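Local coordinates for peptidoglycan glycosyltransferase (Atopobium parvulum, PDB 4OVD), which belongs to the penicillin-binding proteins of the bacterial cell wall and carries a dimerisation domain and a transpeptidase domain, at residues 378-392 / 413-425. Residues are numbered along the deposited sequence; the frame is centred on the assembly and turned at random.
Sequences IGHTTGIDFPGEATG and GLAIPFIQVIRAY
Ile378 packs its CG2 methyl against Leu414, 3.8 Å from Leu414 CD2, and lies beside Ile416 CD1 as well, so one branch fills the corner between the loop 378-392 and the residues 414-417 leading into helix 418-429. A second apolar patch forms around Ile419: its CD1 lies 4.2 Å from Ile384 CD1, the two side chains crossing at a slant, while its CG2 faces the methyl of Thr382. Thr382 CG2 also rests 3.7 Å from Arg423 CD, the two side chains running past each other in opposite directions. The extended arginine thereby brings its guanidinium under Thr382 O, which sits over the centre of one face, and its NH1 donates to a water at the guanidinium edge. In the transpeptidase-family region, this packs the loop after helix 366-375 on the start of helix 418-429, whose Ile419 and Ile422 reach strand 248-253 of the five-stranded antiparallel sheet.

Between the patches stands Gln420, its CG beside the backbone N (chi1 -78°) and the chain extended beyond, which carries the amide into the fold of the loop. Gly379 N donates to Gln420 OE1 at 2.7 Å, nearly straight at 172° although above the carbonyl plane. Gln420 NE2 donates to Thr391 O at 2.8 Å, within the Gln420 amide plane. A water accepts from NE2 and donates to Ala390 O and Glu389 OE2. The Glu389 carboxylate in turn receives Thr382 N on Glu389 OE2 (2.8 Å) and Gly383 N on OE1, fixing the turn that presents Thr382.

One buried amide thus ties two separate points of the loop, Gly379 and Thr391, to the helix, using both its acceptor and its donor; these bonds define its orientation, and the water extends the network to Glu389.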
ATOM      1  N   ILE A 378       2.097   9.084  -8.625  1.00 30.99           N
ATOM      2  CA  ILE A 378       1.205   8.132  -9.296  1.00 29.36           C
ATOM      3  C   ILE A 378       1.787   7.804 -10.627  1.00 30.68           C
ATOM      4  O   ILE A 378       2.086   8.692 -11.377  1.00 33.60           O
ATOM      5  CB  ILE A 378      -0.201   8.687  -9.434  1.00 31.50           C
ATOM      6  CG1 ILE A 378      -0.758   9.044  -8.056  1.00 34.20           C
ATOM      7  CG2 ILE A 378      -1.096   7.650 -10.113  1.00 34.62           C
ATOM      8  CD1 ILE A 378      -0.625   7.916  -7.038  1.00 31.08           C
ATOM      9  N   GLY A 379       1.995   6.512 -10.912  1.00 33.97           N
ATOM     10  CA  GLY A 379       2.642   6.133 -12.131  1.00 34.66           C
ATOM     11  C   GLY A 379       4.156   6.088 -12.004  1.00 36.75           C
ATOM     12  O   GLY A 379       4.825   5.977 -12.988  1.00 36.60           O
ATOM     13  N   HIS A 380       4.698   6.182 -10.794  1.00 35.74           N
ATOM     14  CA  HIS A 380       6.136   6.121 -10.571  1.00 40.89           C
ATOM     15  C   HIS A 380       6.364   5.114  -9.480  1.00 39.84           C
ATOM     16  O   HIS A 380       5.570   5.026  -8.531  1.00 40.62           O
ATOM     17  CB  HIS A 380       6.666   7.477 -10.065  1.00 47.65           C
ATOM     18  CG  HIS A 380       6.531   8.584 -11.052  1.00 62.48           C
ATOM     19  ND1 HIS A 380       7.572   8.990 -11.853  1.00 68.38           N
ATOM     20  CD2 HIS A 380       5.480   9.381 -11.363  1.00 73.31           C
ATOM     21  CE1 HIS A 380       7.171   9.998 -12.609  1.00 80.72           C
ATOM     22  NE2 HIS A 380       5.904  10.248 -12.335  1.00 79.81           N
ATOM     23  N   THR A 381       7.458   4.398  -9.543  1.00 39.51           N
ATOM     24  CA  THR A 381       7.728   3.422  -8.490  1.00 38.63           C
ATOM     25  C   THR A 381       7.906   4.192  -7.177  1.00 38.03           C
ATOM     26  O   THR A 381       8.303   5.320  -7.143  1.00 34.99           O
ATOM     27  CB  THR A 381       8.978   2.583  -8.847  1.00 43.04           C
ATOM     28  OG1 THR A 381       9.975   3.471  -9.342  1.00 41.10           O
ATOM     29  CG2 THR A 381       8.661   1.611  -9.943  1.00 44.12           C
ATOM     30  N   THR A 382       7.566   3.573  -6.081  1.00 35.64           N
ATOM     31  CA  THR A 382       7.652   4.190  -4.832  1.00 34.42           C
ATOM     32  C   THR A 382       9.023   4.154  -4.240  1.00 39.29           C
ATOM     33  O   THR A 382       9.289   4.891  -3.367  1.00 39.61           O
ATOM     34  CB  THR A 382       6.718   3.475  -3.848  1.00 33.75           C
ATOM     35  OG1 THR A 382       7.093   2.095  -3.715  1.00 34.79           O
ATOM     36  CG2 THR A 382       5.308   3.567  -4.362  1.00 35.26           C
ATOM     37  N   GLY A 383       9.874   3.256  -4.690  1.00 42.68           N
ATOM     38  CA  GLY A 383      11.195   3.132  -4.105  1.00 42.64           C
ATOM     39  C   GLY A 383      11.204   2.057  -3.034  1.00 39.62           C
ATOM     40  O   GLY A 383      12.189   1.883  -2.392  1.00 41.64           O
ATOM     41  N   ILE A 384      10.090   1.357  -2.808  1.00 32.41           N
ATOM     42  CA  ILE A 384      10.032   0.297  -1.770  1.00 31.91           C
ATOM     43  C   ILE A 384      11.130  -0.753  -2.021  1.00 37.21           C
ATOM     44  O   ILE A 384      11.506  -1.053  -3.186  1.00 34.13           O
ATOM     45  CB  ILE A 384       8.635  -0.369  -1.696  1.00 34.89           C
ATOM     46  CG1 ILE A 384       8.563  -1.432  -0.591  1.00 34.27           C
ATOM     47  CG2 ILE A 384       8.265  -1.004  -3.048  1.00 34.78           C
ATOM     48  CD1 ILE A 384       7.179  -1.802  -0.222  1.00 34.94           C
ATOM     49  N   ASP A 385      11.678  -1.312  -0.936  1.00 35.05           N
ATOM     50  CA  ASP A 385      12.751  -2.267  -1.102  1.00 37.06           C
ATOM     51  C   ASP A 385      12.201  -3.688  -1.148  1.00 35.07           C
ATOM     52  O   ASP A 385      12.409  -4.483  -0.230  1.00 39.29           O
ATOM     53  CB  ASP A 385      13.832  -2.078  -0.026  1.00 38.09           C
ATOM     54  CG  ASP A 385      13.264  -2.113   1.378  1.00 38.72           C
ATOM     55  OD1 ASP A 385      12.043  -1.815   1.574  1.00 39.53           O
ATOM     56  OD2 ASP A 385      14.051  -2.366   2.316  1.00 40.16           O
ATOM     57  N   PHE A 386      11.568  -4.008  -2.268  1.00 38.16           N
ATOM     58  CA  PHE A 386      10.956  -5.309  -2.468  1.00 35.90           C
ATOM     59  C   PHE A 386      10.916  -5.560  -3.963  1.00 31.28           C
ATOM     60  O   PHE A 386      10.622  -4.657  -4.740  1.00 36.06           O
ATOM     61  CB  PHE A 386       9.551  -5.355  -1.854  1.00 37.44           C
ATOM     62  CG  PHE A 386       9.077  -6.706  -1.621  1.00 34.78           C
ATOM     63  CD1 PHE A 386       9.536  -7.404  -0.514  1.00 38.87           C
ATOM     64  CD2 PHE A 386       8.278  -7.354  -2.528  1.00 41.22           C
ATOM     65  CE1 PHE A 386       9.198  -8.729  -0.316  1.00 39.37           C
ATOM     66  CE2 PHE A 386       7.903  -8.676  -2.309  1.00 36.54           C
ATOM     67  CZ  PHE A 386       8.362  -9.363  -1.205  1.00 36.26           C
ATOM     68  N   PRO A 387      11.162  -6.798  -4.381  1.00 33.19           N
ATOM     69  CA  PRO A 387      11.247  -7.014  -5.839  1.00 39.34           C
ATOM     70  C   PRO A 387       9.955  -6.925  -6.622  1.00 37.97           C
ATOM     71  O   PRO A 387       8.929  -7.112  -6.062  1.00 40.88           O
ATOM     72  CB  PRO A 387      11.798  -8.432  -5.958  1.00 39.62           C
ATOM     73  CG  PRO A 387      12.132  -8.860  -4.552  1.00 38.48           C
ATOM     74  CD  PRO A 387      11.448  -8.006  -3.590  1.00 32.94           C
ATOM     75  N   GLY A 388      10.032  -6.599  -7.904  1.00 39.59           N
ATOM     76  CA  GLY A 388       8.861  -6.636  -8.777  1.00 37.93           C
ATOM     77  C   GLY A 388       7.903  -5.489  -8.703  1.00 36.19           C
ATOM     78  O   GLY A 388       6.766  -5.630  -9.095  1.00 38.18           O
ATOM     79  N   GLU A 389       8.373  -4.320  -8.278  1.00 36.56           N
ATOM     80  CA  GLU A 389       7.466  -3.192  -8.101  1.00 38.08           C
ATOM     81  C   GLU A 389       6.927  -2.753  -9.450  1.00 38.79           C
ATOM     82  O   GLU A 389       7.706  -2.477 -10.333  1.00 38.70           O
ATOM     83  CB  GLU A 389       8.152  -1.996  -7.391  1.00 39.67           C
ATOM     84  CG  GLU A 389       7.109  -0.903  -7.156  1.00 39.53           C
ATOM     85  CD  GLU A 389       7.509   0.294  -6.305  1.00 39.98           C
ATOM     86  OE1 GLU A 389       8.731   0.576  -6.111  1.00 44.54           O
ATOM     87  OE2 GLU A 389       6.555   0.950  -5.809  1.00 40.84           O
ATOM     88  N   ALA A 390       5.611  -2.695  -9.629  1.00 36.74           N
ATOM     89  CA  ALA A 390       5.076  -2.224 -10.894  1.00 43.05           C
ATOM     90  C   ALA A 390       5.040  -0.694 -10.968  1.00 38.03           C
ATOM     91  O   ALA A 390       4.803  -0.032 -10.003  1.00 37.68           O
ATOM     92  CB  ALA A 390       3.683  -2.796 -11.116  1.00 45.71           C
ATOM     93  N   THR A 391       5.269  -0.122 -12.120  1.00 33.04           N
ATOM     94  CA  THR A 391       5.161   1.312 -12.243  1.00 36.12           C
ATOM     95  C   THR A 391       3.700   1.718 -12.462  1.00 33.02           C
ATOM     96  O   THR A 391       3.294   2.829 -12.137  1.00 38.20           O
ATOM     97  CB  THR A 391       5.930   1.806 -13.475  1.00 43.99           C
ATOM     98  OG1 THR A 391       5.245   1.338 -14.655  1.00 56.42           O
ATOM     99  CG2 THR A 391       7.293   1.258 -13.463  1.00 47.94           C
ATOM    100  N   GLY A 392       2.903   0.809 -13.032  1.00 33.08           N
ATOM    101  CA  GLY A 392       1.531   1.096 -13.326  1.00 30.64           C
ATOM    102  C   GLY A 392       1.424   1.711 -14.700  1.00 31.04           C
ATOM    103  O   GLY A 392       2.439   1.951 -15.374  1.00 34.30           O
ATOM    104  N   GLY A 413      -9.635   4.702 -15.222  1.00 34.86           N
ATOM    105  CA  GLY A 413      -8.768   5.033 -16.358  1.00 38.77           C
ATOM    106  C   GLY A 413      -7.258   4.994 -16.122  1.00 39.81           C
ATOM    107  O   GLY A 413      -6.502   5.549 -16.903  1.00 37.18           O
ATOM    108  N   LEU A 414      -6.833   4.405 -15.004  1.00 32.72           N
ATOM    109  CA  LEU A 414      -5.435   4.156 -14.715  1.00 35.39           C
ATOM    110  C   LEU A 414      -5.378   2.878 -13.913  1.00 32.64           C
ATOM    111  O   LEU A 414      -6.334   2.505 -13.294  1.00 34.09           O
ATOM    112  CB  LEU A 414      -4.770   5.233 -13.871  1.00 34.97           C
ATOM    113  CG  LEU A 414      -5.349   5.975 -12.660  1.00 41.65           C
ATOM    114  CD1 LEU A 414      -6.638   5.553 -12.057  1.00 36.73           C
ATOM    115  CD2 LEU A 414      -4.314   6.422 -11.632  1.00 41.65           C
ATOM    116  N   ALA A 415      -4.210   2.274 -13.863  1.00 31.59           N
ATOM    117  CA  ALA A 415      -4.039   1.050 -13.120  1.00 29.98           C
ATOM    118  C   ALA A 415      -2.685   1.151 -12.482  1.00 28.67           C
ATOM    119  O   ALA A 415      -1.614   1.312 -13.182  1.00 33.23           O
ATOM    120  CB  ALA A 415      -4.103  -0.115 -14.072  1.00 29.39           C
ATOM    121  N   ILE A 416      -2.692   0.973 -11.164  1.00 27.46           N
ATOM    122  CA  ILE A 416      -1.501   1.092 -10.366  1.00 27.74           C
ATOM    123  C   ILE A 416      -1.516   0.116  -9.220  1.00 29.62           C
ATOM    124  O   ILE A 416      -2.562  -0.367  -8.836  1.00 27.99           O
ATOM    125  CB  ILE A 416      -1.406   2.523  -9.787  1.00 28.34           C
ATOM    126  CG1 ILE A 416      -2.621   2.819  -8.921  1.00 31.27           C
ATOM    127  CG2 ILE A 416      -1.176   3.508 -10.922  1.00 31.71           C
ATOM    128  CD1 ILE A 416      -2.781   4.256  -8.398  1.00 35.49           C
ATOM    129  N   PRO A 417      -0.351  -0.165  -8.662  1.00 31.14           N
ATOM    130  CA  PRO A 417      -0.311  -1.010  -7.504  1.00 29.00           C
ATOM    131  C   PRO A 417      -0.773  -0.169  -6.355  1.00 29.22           C
ATOM    132  O   PRO A 417      -0.488   1.046  -6.340  1.00 30.89           O
ATOM    133  CB  PRO A 417       1.194  -1.323  -7.345  1.00 33.70           C
ATOM    134  CG  PRO A 417       1.884  -0.208  -8.009  1.00 34.73           C
ATOM    135  CD  PRO A 417       0.997   0.232  -9.117  1.00 34.86           C
ATOM    136  N   PHE A 418      -1.393  -0.794  -5.363  1.00 28.87           N
ATOM    137  CA  PHE A 418      -1.903  -0.070  -4.224  1.00 31.20           C
ATOM    138  C   PHE A 418      -0.802   0.594  -3.381  1.00 29.63           C
ATOM    139  O   PHE A 418      -1.059   1.585  -2.711  1.00 31.50           O
ATOM    140  CB  PHE A 418      -2.853  -0.884  -3.385  1.00 35.22           C
ATOM    141  CG  PHE A 418      -4.254  -0.959  -3.967  1.00 34.21           C
ATOM    142  CD1 PHE A 418      -5.094   0.130  -3.936  1.00 35.95           C
ATOM    143  CD2 PHE A 418      -4.708  -2.126  -4.527  1.00 30.40           C
ATOM    144  CE1 PHE A 418      -6.366   0.083  -4.499  1.00 43.34           C
ATOM    145  CE2 PHE A 418      -5.941  -2.164  -5.148  1.00 35.55           C
ATOM    146  CZ  PHE A 418      -6.778  -1.086  -5.123  1.00 32.50           C
ATOM    147  N   ILE A 419       0.430   0.094  -3.480  1.00 32.68           N
ATOM    148  CA  ILE A 419       1.535   0.697  -2.756  1.00 31.67           C
ATOM    149  C   ILE A 419       1.726   2.184  -3.167  1.00 31.43           C
ATOM    150  O   ILE A 419       2.151   3.035  -2.345  1.00 33.40           O
ATOM    151  CB  ILE A 419       2.842  -0.118  -2.896  1.00 31.14           C
ATOM    152  CG1 ILE A 419       3.871   0.314  -1.817  1.00 37.32           C
ATOM    153  CG2 ILE A 419       3.390   0.010  -4.295  1.00 33.33           C
ATOM    154  CD1 ILE A 419       3.452   0.024  -0.357  1.00 38.42           C
ATOM    155  N   GLN A 420       1.290   2.533  -4.368  1.00 32.15           N
ATOM    156  CA  GLN A 420       1.357   3.914  -4.801  1.00 29.29           C
ATOM    157  C   GLN A 420       0.297   4.761  -4.097  1.00 32.37           C
ATOM    158  O   GLN A 420       0.507   5.946  -3.771  1.00 30.73           O
ATOM    159  CB  GLN A 420       1.152   3.999  -6.309  1.00 30.63           C
ATOM    160  CG  GLN A 420       2.395   3.617  -7.087  1.00 34.08           C
ATOM    161  CD  GLN A 420       2.255   3.834  -8.567  1.00 32.47           C
ATOM    162  OE1 GLN A 420       1.377   4.616  -9.053  1.00 33.72           O
ATOM    163  NE2 GLN A 420       3.137   3.184  -9.318  1.00 37.87           N
ATOM    164  N   VAL A 421      -0.845   4.143  -3.847  1.00 31.94           N
ATOM    165  CA  VAL A 421      -1.928   4.825  -3.157  1.00 30.20           C
ATOM    166  C   VAL A 421      -1.516   5.033  -1.730  1.00 31.98           C
ATOM    167  O   VAL A 421      -1.686   6.126  -1.170  1.00 32.40           O
ATOM    168  CB  VAL A 421      -3.236   4.038  -3.215  1.00 39.44           C
ATOM    169  CG1 VAL A 421      -4.310   4.768  -2.442  1.00 39.46           C
ATOM    170  CG2 VAL A 421      -3.651   3.840  -4.680  1.00 34.84           C
ATOM    171  N   ILE A 422      -0.982   3.979  -1.126  1.00 32.87           N
ATOM    172  CA  ILE A 422      -0.527   4.041   0.233  1.00 33.54           C
ATOM    173  C   ILE A 422       0.501   5.133   0.360  1.00 33.27           C
ATOM    174  O   ILE A 422       0.426   5.974   1.243  1.00 34.01           O
ATOM    175  CB  ILE A 422       0.049   2.672   0.640  1.00 37.25           C
ATOM    176  CG1 ILE A 422      -1.079   1.613   0.680  1.00 32.42           C
ATOM    177  CG2 ILE A 422       0.744   2.762   1.956  1.00 39.91           C
ATOM    178  CD1 ILE A 422      -0.590   0.230   0.920  1.00 38.89           C
ATOM    179  N   ARG A 423       1.433   5.169  -0.562  1.00 35.50           N
ATOM    180  CA  ARG A 423       2.474   6.156  -0.495  1.00 34.80           C
ATOM    181  C   ARG A 423       1.858   7.562  -0.578  1.00 38.64           C
ATOM    182  O   ARG A 423       2.247   8.476   0.149  1.00 32.38           O
ATOM    183  CB  ARG A 423       3.503   5.936  -1.576  1.00 35.99           C
ATOM    184  CG  ARG A 423       4.624   6.937  -1.506  1.00 36.50           C
ATOM    185  CD  ARG A 423       5.595   6.820  -2.653  1.00 36.95           C
ATOM    186  NE  ARG A 423       6.654   7.815  -2.455  1.00 39.38           N
ATOM    187  CZ  ARG A 423       7.343   8.383  -3.434  1.00 42.78           C
ATOM    188  NH1 ARG A 423       7.061   8.133  -4.717  1.00 40.96           N
ATOM    189  NH2 ARG A 423       8.284   9.259  -3.130  1.00 42.88           N
ATOM    190  N   ALA A 424       0.911   7.759  -1.468  1.00 33.59           N
ATOM    191  CA  ALA A 424       0.279   9.066  -1.575  1.00 34.99           C
ATOM    192  C   ALA A 424      -0.387   9.468  -0.269  1.00 37.39           C
ATOM    193  O   ALA A 424      -0.201  10.615   0.171  1.00 35.49           O
ATOM    194  CB  ALA A 424      -0.740   9.071  -2.699  1.00 37.35           C
ATOM    195  N   TYR A 425      -1.103   8.524   0.387  1.00 32.69           N
ATOM    196  CA  TYR A 425      -1.771   8.834   1.639  1.00 34.12           C
ATOM    197  C   TYR A 425      -0.788   9.296   2.713  1.00 38.59           C
ATOM    198  O   TYR A 425      -1.154  10.120   3.577  1.00 35.63           O
ATOM    199  CB  TYR A 425      -2.559   7.621   2.124  1.00 36.51           C
ATOM    200  CG  TYR A 425      -3.947   7.502   1.519  1.00 36.13           C
ATOM    201  CD1 TYR A 425      -4.172   7.560   0.180  1.00 36.04           C
ATOM    202  CD2 TYR A 425      -5.037   7.335   2.339  1.00 44.24           C
ATOM    203  CE1 TYR A 425      -5.479   7.379  -0.372  1.00 37.53           C
ATOM    204  CE2 TYR A 425      -6.318   7.210   1.842  1.00 39.26           C
ATOM    205  CZ  TYR A 425      -6.553   7.218   0.491  1.00 36.89           C
ATOM    206  OH  TYR A 425      -7.871   7.144   0.060  1.00 35.33           O
TER
HETATM  207  O   HOH W   1       5.066   6.357  -5.864  1.00 37.39           O
HETATM  208  O   HOH W   2       4.910   1.492  -7.798  1.00 39.73           O